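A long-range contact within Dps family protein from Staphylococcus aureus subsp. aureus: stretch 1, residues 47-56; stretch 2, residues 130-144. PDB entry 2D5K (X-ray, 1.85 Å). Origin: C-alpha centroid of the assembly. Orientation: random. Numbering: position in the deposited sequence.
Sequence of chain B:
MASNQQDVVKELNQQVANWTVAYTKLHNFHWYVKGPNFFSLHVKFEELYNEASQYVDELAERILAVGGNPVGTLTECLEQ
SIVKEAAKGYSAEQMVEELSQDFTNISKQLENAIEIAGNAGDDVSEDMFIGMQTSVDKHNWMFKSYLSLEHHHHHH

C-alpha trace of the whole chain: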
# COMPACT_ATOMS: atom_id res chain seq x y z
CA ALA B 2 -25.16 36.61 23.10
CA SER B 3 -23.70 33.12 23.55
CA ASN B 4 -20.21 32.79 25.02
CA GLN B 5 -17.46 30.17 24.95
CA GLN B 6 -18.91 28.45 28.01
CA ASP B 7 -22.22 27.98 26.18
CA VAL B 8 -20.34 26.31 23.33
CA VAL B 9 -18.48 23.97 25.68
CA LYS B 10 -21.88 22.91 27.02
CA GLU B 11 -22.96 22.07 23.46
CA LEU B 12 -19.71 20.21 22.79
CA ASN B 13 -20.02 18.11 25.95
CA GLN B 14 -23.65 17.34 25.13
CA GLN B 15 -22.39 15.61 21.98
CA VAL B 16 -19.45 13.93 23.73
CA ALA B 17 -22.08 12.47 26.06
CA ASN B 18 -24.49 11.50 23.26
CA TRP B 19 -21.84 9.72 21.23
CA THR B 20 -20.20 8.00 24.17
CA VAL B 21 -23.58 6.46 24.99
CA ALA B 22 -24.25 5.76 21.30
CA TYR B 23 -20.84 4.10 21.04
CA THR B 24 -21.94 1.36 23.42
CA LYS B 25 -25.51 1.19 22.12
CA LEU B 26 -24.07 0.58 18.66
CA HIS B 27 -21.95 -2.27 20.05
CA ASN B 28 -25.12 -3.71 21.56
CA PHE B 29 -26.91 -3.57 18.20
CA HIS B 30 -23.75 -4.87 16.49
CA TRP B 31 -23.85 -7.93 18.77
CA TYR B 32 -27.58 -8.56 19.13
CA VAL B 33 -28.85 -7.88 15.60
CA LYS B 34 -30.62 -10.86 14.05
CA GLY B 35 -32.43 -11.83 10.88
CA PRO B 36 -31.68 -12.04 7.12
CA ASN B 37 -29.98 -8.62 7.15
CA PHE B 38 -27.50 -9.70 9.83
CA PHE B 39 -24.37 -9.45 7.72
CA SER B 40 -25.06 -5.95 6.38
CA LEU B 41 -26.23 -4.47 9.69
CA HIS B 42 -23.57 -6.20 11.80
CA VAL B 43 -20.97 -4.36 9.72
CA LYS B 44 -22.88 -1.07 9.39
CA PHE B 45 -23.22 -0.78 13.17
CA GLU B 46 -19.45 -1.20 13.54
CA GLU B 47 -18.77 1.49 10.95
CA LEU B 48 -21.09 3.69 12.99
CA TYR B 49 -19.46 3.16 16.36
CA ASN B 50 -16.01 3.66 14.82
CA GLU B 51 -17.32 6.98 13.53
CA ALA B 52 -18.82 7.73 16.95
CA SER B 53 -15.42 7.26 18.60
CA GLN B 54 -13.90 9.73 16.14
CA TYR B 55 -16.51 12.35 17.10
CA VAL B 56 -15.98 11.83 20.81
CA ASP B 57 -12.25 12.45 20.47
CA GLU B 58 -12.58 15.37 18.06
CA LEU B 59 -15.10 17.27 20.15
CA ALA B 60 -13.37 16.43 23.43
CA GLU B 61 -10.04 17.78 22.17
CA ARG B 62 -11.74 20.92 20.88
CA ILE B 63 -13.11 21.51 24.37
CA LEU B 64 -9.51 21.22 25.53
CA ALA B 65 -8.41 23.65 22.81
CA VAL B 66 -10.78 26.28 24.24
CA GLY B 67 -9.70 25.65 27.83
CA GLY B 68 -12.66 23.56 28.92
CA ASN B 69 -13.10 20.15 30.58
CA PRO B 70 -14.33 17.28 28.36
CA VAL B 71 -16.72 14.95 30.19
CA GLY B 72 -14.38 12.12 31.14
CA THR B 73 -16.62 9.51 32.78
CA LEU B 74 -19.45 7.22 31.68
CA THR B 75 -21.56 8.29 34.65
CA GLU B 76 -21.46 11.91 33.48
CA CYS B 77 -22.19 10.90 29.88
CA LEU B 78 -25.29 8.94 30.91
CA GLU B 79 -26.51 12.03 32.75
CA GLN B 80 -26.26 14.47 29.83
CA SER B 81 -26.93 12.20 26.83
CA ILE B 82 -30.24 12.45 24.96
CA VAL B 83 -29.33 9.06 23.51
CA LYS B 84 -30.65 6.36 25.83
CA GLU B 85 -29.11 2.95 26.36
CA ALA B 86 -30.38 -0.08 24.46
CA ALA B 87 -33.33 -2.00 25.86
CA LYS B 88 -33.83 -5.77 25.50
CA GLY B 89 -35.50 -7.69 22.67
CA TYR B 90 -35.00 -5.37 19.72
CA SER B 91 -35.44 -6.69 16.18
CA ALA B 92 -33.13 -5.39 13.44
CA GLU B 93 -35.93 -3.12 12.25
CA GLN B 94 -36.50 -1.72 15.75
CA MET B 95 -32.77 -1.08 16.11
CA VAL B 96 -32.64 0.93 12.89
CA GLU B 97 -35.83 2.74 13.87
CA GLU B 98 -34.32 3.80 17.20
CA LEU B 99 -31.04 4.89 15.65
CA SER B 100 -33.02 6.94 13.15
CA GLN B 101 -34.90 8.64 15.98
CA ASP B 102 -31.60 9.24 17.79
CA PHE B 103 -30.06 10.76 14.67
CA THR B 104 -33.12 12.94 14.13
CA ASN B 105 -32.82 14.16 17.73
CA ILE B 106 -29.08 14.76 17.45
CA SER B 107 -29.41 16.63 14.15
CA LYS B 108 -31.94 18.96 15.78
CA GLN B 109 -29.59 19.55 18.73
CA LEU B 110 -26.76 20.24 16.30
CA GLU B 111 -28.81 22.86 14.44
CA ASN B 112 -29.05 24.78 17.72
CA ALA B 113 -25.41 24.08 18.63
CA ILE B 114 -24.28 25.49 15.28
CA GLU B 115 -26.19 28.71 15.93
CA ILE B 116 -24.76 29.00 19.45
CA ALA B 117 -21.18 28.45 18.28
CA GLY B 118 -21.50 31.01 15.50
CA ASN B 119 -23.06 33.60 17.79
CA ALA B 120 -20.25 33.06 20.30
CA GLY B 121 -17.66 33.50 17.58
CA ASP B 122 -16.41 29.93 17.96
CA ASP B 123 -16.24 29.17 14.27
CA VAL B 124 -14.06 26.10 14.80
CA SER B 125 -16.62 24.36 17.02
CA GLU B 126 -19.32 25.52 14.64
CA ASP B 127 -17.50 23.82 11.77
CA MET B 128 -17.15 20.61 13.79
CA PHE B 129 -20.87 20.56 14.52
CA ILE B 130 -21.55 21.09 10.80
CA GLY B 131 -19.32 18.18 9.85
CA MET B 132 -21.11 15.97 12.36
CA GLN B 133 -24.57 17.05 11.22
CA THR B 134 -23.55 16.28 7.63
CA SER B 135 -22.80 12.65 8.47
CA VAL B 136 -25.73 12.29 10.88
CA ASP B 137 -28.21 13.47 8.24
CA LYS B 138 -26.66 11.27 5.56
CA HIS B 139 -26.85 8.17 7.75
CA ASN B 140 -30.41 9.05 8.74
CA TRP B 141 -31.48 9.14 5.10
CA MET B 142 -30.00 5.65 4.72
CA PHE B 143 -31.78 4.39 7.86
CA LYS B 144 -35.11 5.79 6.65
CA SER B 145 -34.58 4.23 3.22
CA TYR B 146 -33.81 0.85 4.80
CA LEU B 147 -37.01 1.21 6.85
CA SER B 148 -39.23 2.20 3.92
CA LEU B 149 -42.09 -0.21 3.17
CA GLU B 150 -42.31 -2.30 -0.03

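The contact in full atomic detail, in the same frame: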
# COMPACT_ATOMS: atom_id res chain seq x y z
N GLU B 47 -19.24 0.30 11.64
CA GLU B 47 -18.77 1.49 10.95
C GLU B 47 -19.27 2.70 11.73
O GLU B 47 -18.56 3.70 11.89
CB GLU B 47 -19.29 1.53 9.52
CG GLU B 47 -18.99 0.25 8.73
CD GLU B 47 -19.41 0.33 7.27
OE1 GLU B 47 -20.50 0.90 6.99
OE2 GLU B 47 -18.67 -0.18 6.40
N LEU B 48 -20.50 2.61 12.22
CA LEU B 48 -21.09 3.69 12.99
C LEU B 48 -20.42 3.92 14.33
O LEU B 48 -20.18 5.07 14.70
CB LEU B 48 -22.59 3.45 13.19
CG LEU B 48 -23.42 3.59 11.91
CD1 LEU B 48 -24.85 3.13 12.14
CD2 LEU B 48 -23.39 5.05 11.45
N TYR B 49 -20.10 2.87 15.09
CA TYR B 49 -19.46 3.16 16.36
C TYR B 49 -18.01 3.61 16.16
O TYR B 49 -17.49 4.35 16.99
CB TYR B 49 -19.58 2.01 17.39
CG TYR B 49 -18.98 0.65 17.09
CD1 TYR B 49 -17.61 0.48 16.87
CD2 TYR B 49 -19.78 -0.49 17.14
CE1 TYR B 49 -17.05 -0.81 16.72
CE2 TYR B 49 -19.24 -1.77 16.99
CZ TYR B 49 -17.89 -1.93 16.79
OH TYR B 49 -17.38 -3.20 16.65
N ASN B 50 -17.38 3.20 15.07
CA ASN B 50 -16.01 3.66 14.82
C ASN B 50 -16.09 5.16 14.54
O ASN B 50 -15.22 5.94 14.96
CB ASN B 50 -15.39 2.94 13.63
CG ASN B 50 -14.92 1.53 13.97
OD1 ASN B 50 -14.60 1.24 15.13
ND2 ASN B 50 -14.86 0.66 12.97
N GLU B 51 -17.14 5.58 13.84
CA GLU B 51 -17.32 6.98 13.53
C GLU B 51 -17.66 7.74 14.81
O GLU B 51 -17.21 8.87 15.02
CB GLU B 51 -18.43 7.16 12.49
CG GLU B 51 -18.83 8.59 12.25
CD GLU B 51 -19.59 8.75 10.95
OE1 GLU B 51 -20.37 7.84 10.59
OE2 GLU B 51 -19.43 9.80 10.28
N ALA B 52 -18.44 7.11 15.68
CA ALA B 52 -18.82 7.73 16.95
C ALA B 52 -17.58 8.02 17.78
O ALA B 52 -17.47 9.09 18.40
CB ALA B 52 -19.76 6.82 17.72
N SER B 53 -16.65 7.08 17.82
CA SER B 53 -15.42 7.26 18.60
C SER B 53 -14.62 8.43 18.06
O SER B 53 -14.00 9.16 18.83
CB SER B 53 -14.57 5.98 18.57
OG SER B 53 -14.13 5.67 17.26
N GLN B 54 -14.62 8.62 16.74
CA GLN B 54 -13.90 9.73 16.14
C GLN B 54 -14.50 11.06 16.59
O GLN B 54 -13.77 12.02 16.87
CB GLN B 54 -13.94 9.64 14.61
CG GLN B 54 -13.29 8.40 14.04
CD GLN B 54 -13.25 8.41 12.52
OE1 GLN B 54 -14.29 8.49 11.86
NE2 GLN B 54 -12.05 8.34 11.97
N TYR B 55 -15.83 11.13 16.67
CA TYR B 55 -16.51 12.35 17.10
C TYR B 55 -16.18 12.67 18.54
O TYR B 55 -15.88 13.82 18.88
CB TYR B 55 -18.03 12.22 16.99
CG TYR B 55 -18.57 12.20 15.59
CD1 TYR B 55 -18.04 13.03 14.60
CD2 TYR B 55 -19.65 11.38 15.25
CE1 TYR B 55 -18.56 13.04 13.32
CE2 TYR B 55 -20.18 11.38 13.96
CZ TYR B 55 -19.63 12.22 13.01
OH TYR B 55 -20.14 12.22 11.73
N VAL B 56 -16.26 11.66 19.39
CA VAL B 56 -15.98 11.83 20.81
C VAL B 56 -14.61 12.45 21.03
O VAL B 56 -14.46 13.37 21.83
CB VAL B 56 -16.08 10.48 21.56
CG1 VAL B 56 -15.56 10.63 22.98
CG2 VAL B 56 -17.53 10.02 21.59
N ILE B 130 -21.06 21.19 12.18
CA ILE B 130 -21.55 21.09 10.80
C ILE B 130 -21.11 19.76 10.20
O ILE B 130 -21.90 19.06 9.57
CB ILE B 130 -21.01 22.22 9.91
CG1 ILE B 130 -21.43 23.59 10.46
CG2 ILE B 130 -21.51 22.03 8.48
CD1 ILE B 130 -22.90 23.80 10.49
N GLY B 131 -19.84 19.43 10.38
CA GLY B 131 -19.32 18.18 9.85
C GLY B 131 -20.09 17.00 10.41
O GLY B 131 -20.42 16.06 9.69
N MET B 132 -20.37 17.04 11.71
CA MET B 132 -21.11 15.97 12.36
C MET B 132 -22.54 15.89 11.83
O MET B 132 -23.04 14.80 11.53
CB MET B 132 -21.14 16.18 13.88
CG MET B 132 -21.96 15.14 14.63
SD MET B 132 -22.05 15.44 16.41
CE MET B 132 -20.46 14.79 16.92
N GLN B 133 -23.20 17.03 11.72
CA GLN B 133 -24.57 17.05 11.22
C GLN B 133 -24.64 16.50 9.80
O GLN B 133 -25.61 15.84 9.42
CB GLN B 133 -25.13 18.48 11.26
CG GLN B 133 -26.63 18.56 10.96
CD GLN B 133 -27.15 19.98 11.01
OE1 GLN B 133 -26.52 20.90 10.48
NE2 GLN B 133 -28.30 20.18 11.65
N THR B 134 -23.61 16.77 9.01
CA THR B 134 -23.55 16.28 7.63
C THR B 134 -23.65 14.76 7.62
O THR B 134 -24.47 14.18 6.90
CB THR B 134 -22.21 16.68 6.95
OG1 THR B 134 -22.10 18.11 6.88
CG2 THR B 134 -22.15 16.10 5.53
N SER B 135 -22.81 14.11 8.41
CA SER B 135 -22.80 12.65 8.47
C SER B 135 -24.07 12.09 9.12
O SER B 135 -24.63 11.09 8.66
CB SER B 135 -21.58 12.16 9.23
OG SER B 135 -21.59 10.74 9.34
N VAL B 136 -24.52 12.73 10.19
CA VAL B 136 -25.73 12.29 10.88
C VAL B 136 -26.93 12.28 9.92
O VAL B 136 -27.68 11.30 9.84
CB VAL B 136 -26.03 13.20 12.09
CG1 VAL B 136 -27.46 12.97 12.60
CG2 VAL B 136 -25.02 12.92 13.21
N ASP B 137 -27.10 13.37 9.18
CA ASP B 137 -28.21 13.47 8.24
C ASP B 137 -28.11 12.45 7.11
O ASP B 137 -29.11 11.87 6.68
CB ASP B 137 -28.29 14.88 7.64
CG ASP B 137 -28.77 15.91 8.64
OD1 ASP B 137 -29.25 15.52 9.73
OD2 ASP B 137 -28.69 17.12 8.34
N LYS B 138 -26.89 12.22 6.64
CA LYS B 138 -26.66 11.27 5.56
C LYS B 138 -27.04 9.87 6.03
O LYS B 138 -27.77 9.14 5.35
CB LYS B 138 -25.19 11.31 5.14
CG LYS B 138 -24.84 10.44 3.95
CD LYS B 138 -23.38 10.64 3.56
CE LYS B 138 -23.02 9.85 2.31
NZ LYS B 138 -21.58 10.03 1.94
N HIS B 139 -26.54 9.48 7.20
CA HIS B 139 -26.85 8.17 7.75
C HIS B 139 -28.35 8.03 7.98
O HIS B 139 -28.94 6.98 7.73
CB HIS B 139 -26.14 7.95 9.09
CG HIS B 139 -24.67 7.75 8.97
ND1 HIS B 139 -24.11 6.75 8.20
CD2 HIS B 139 -23.63 8.40 9.55
CE1 HIS B 139 -22.80 6.80 8.31
NE2 HIS B 139 -22.48 7.79 9.12
N ASN B 140 -28.98 9.10 8.46
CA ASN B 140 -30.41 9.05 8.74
C ASN B 140 -31.20 8.78 7.47
O ASN B 140 -32.18 8.03 7.49
CB ASN B 140 -30.87 10.34 9.41
CG ASN B 140 -32.07 10.13 10.31
OD1 ASN B 140 -32.52 8.99 10.50
ND2 ASN B 140 -32.60 11.21 10.87
N TRP B 141 -30.79 9.38 6.35
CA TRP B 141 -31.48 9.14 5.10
C TRP B 141 -31.37 7.64 4.78
O TRP B 141 -32.35 7.01 4.37
CB TRP B 141 -30.87 9.96 3.95
CG TRP B 141 -30.96 9.28 2.62
CD1 TRP B 141 -32.10 8.85 1.99
CD2 TRP B 141 -29.87 8.85 1.80
NE1 TRP B 141 -31.78 8.17 0.84
CE2 TRP B 141 -30.42 8.16 0.70
CE3 TRP B 141 -28.48 8.98 1.89
CZ2 TRP B 141 -29.63 7.59 -0.31
CZ3 TRP B 141 -27.69 8.42 0.88
CH2 TRP B 141 -28.26 7.74 -0.20
N MET B 142 -30.19 7.07 4.98
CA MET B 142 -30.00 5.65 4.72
C MET B 142 -30.88 4.80 5.64
O MET B 142 -31.49 3.83 5.19
CB MET B 142 -28.52 5.27 4.89
CG MET B 142 -27.59 6.00 3.94
SD MET B 142 -25.89 5.45 4.08
CE MET B 142 -25.13 6.38 2.74
N PHE B 143 -30.95 5.15 6.93
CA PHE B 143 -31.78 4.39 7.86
C PHE B 143 -33.24 4.43 7.41
O PHE B 143 -33.91 3.40 7.36
CB PHE B 143 -31.72 4.97 9.28
CG PHE B 143 -30.35 4.95 9.91
CD1 PHE B 143 -29.44 3.95 9.60
CD2 PHE B 143 -29.99 5.93 10.83
CE1 PHE B 143 -28.18 3.92 10.20
CE2 PHE B 143 -28.73 5.91 11.44
CZ PHE B 143 -27.82 4.90 11.12
N LYS B 144 -33.72 5.63 7.09
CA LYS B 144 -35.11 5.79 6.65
C LYS B 144 -35.39 5.04 5.35
O LYS B 144 -36.50 4.54 5.16
CB LYS B 144 -35.44 7.27 6.47
CG LYS B 144 -35.41 8.06 7.77
CD LYS B 144 -35.68 9.53 7.51
CE LYS B 144 -35.66 10.34 8.79
NZ LYS B 144 -35.96 11.78 8.51
O HOH W 1 -18.30 13.50 9.89

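How do two helices so far apart in sequence come to lie together? They run nearly antiparallel, at 166°, with axes 11.8 Å apart at closest approach, so side chains rather than backbones must bridge the gap. Leu48, Glu51 and Tyr55, spaced three and four residues apart, recur on one face of their helix and meet His139, Ser135 and Met132 in reverse order. The contact is modest, burying 339 Å² in all.

What does Glu51 do at the centre? With chi1 and chi2 both t, its chain is extended and carries the carboxylate across to the other helix. His139 NE2 donates to Glu51 OE1 at 2.6 Å, and Ser135 OG donates to Glu51 OE2 at 2.5 Å. Ser135 and His139 are one helical turn apart and both point toward Glu51's helix, so one carboxylate can accept from both. The m rotamer of His139 brings NE2 to the carboxylate, which lies at the edge of the imidazole and leaves the ring faces free.

What covers one of those faces? Leu48, in its m, t conformation, sets CD2 3.6 Å from the centroid of the His139 ring, almost on the ring normal. Its other methyl, CD1, meets Phe143 CZ at 3.6 Å, at the ring edge. Phe143 starts out sideways, but its ring reaches inward.

How is the other end closed? Tyr55, chi1 m, lays its ring against Met132, whose CE is 3.5 Å from Tyr55 CG and over the ring face. Met132 leaves its helix sideways; chi1 and chi2, both t, extend it, and chi3 m places the terminal methyl over the ring. Tyr55 is buried, as are Leu48, Met132 and Phe143, yet its hydroxyl is not left without a partner: Tyr55 OH hydrogen-bonds a water at 2.9 Å, which donates weakly to Gly131 O at 3.3 Å.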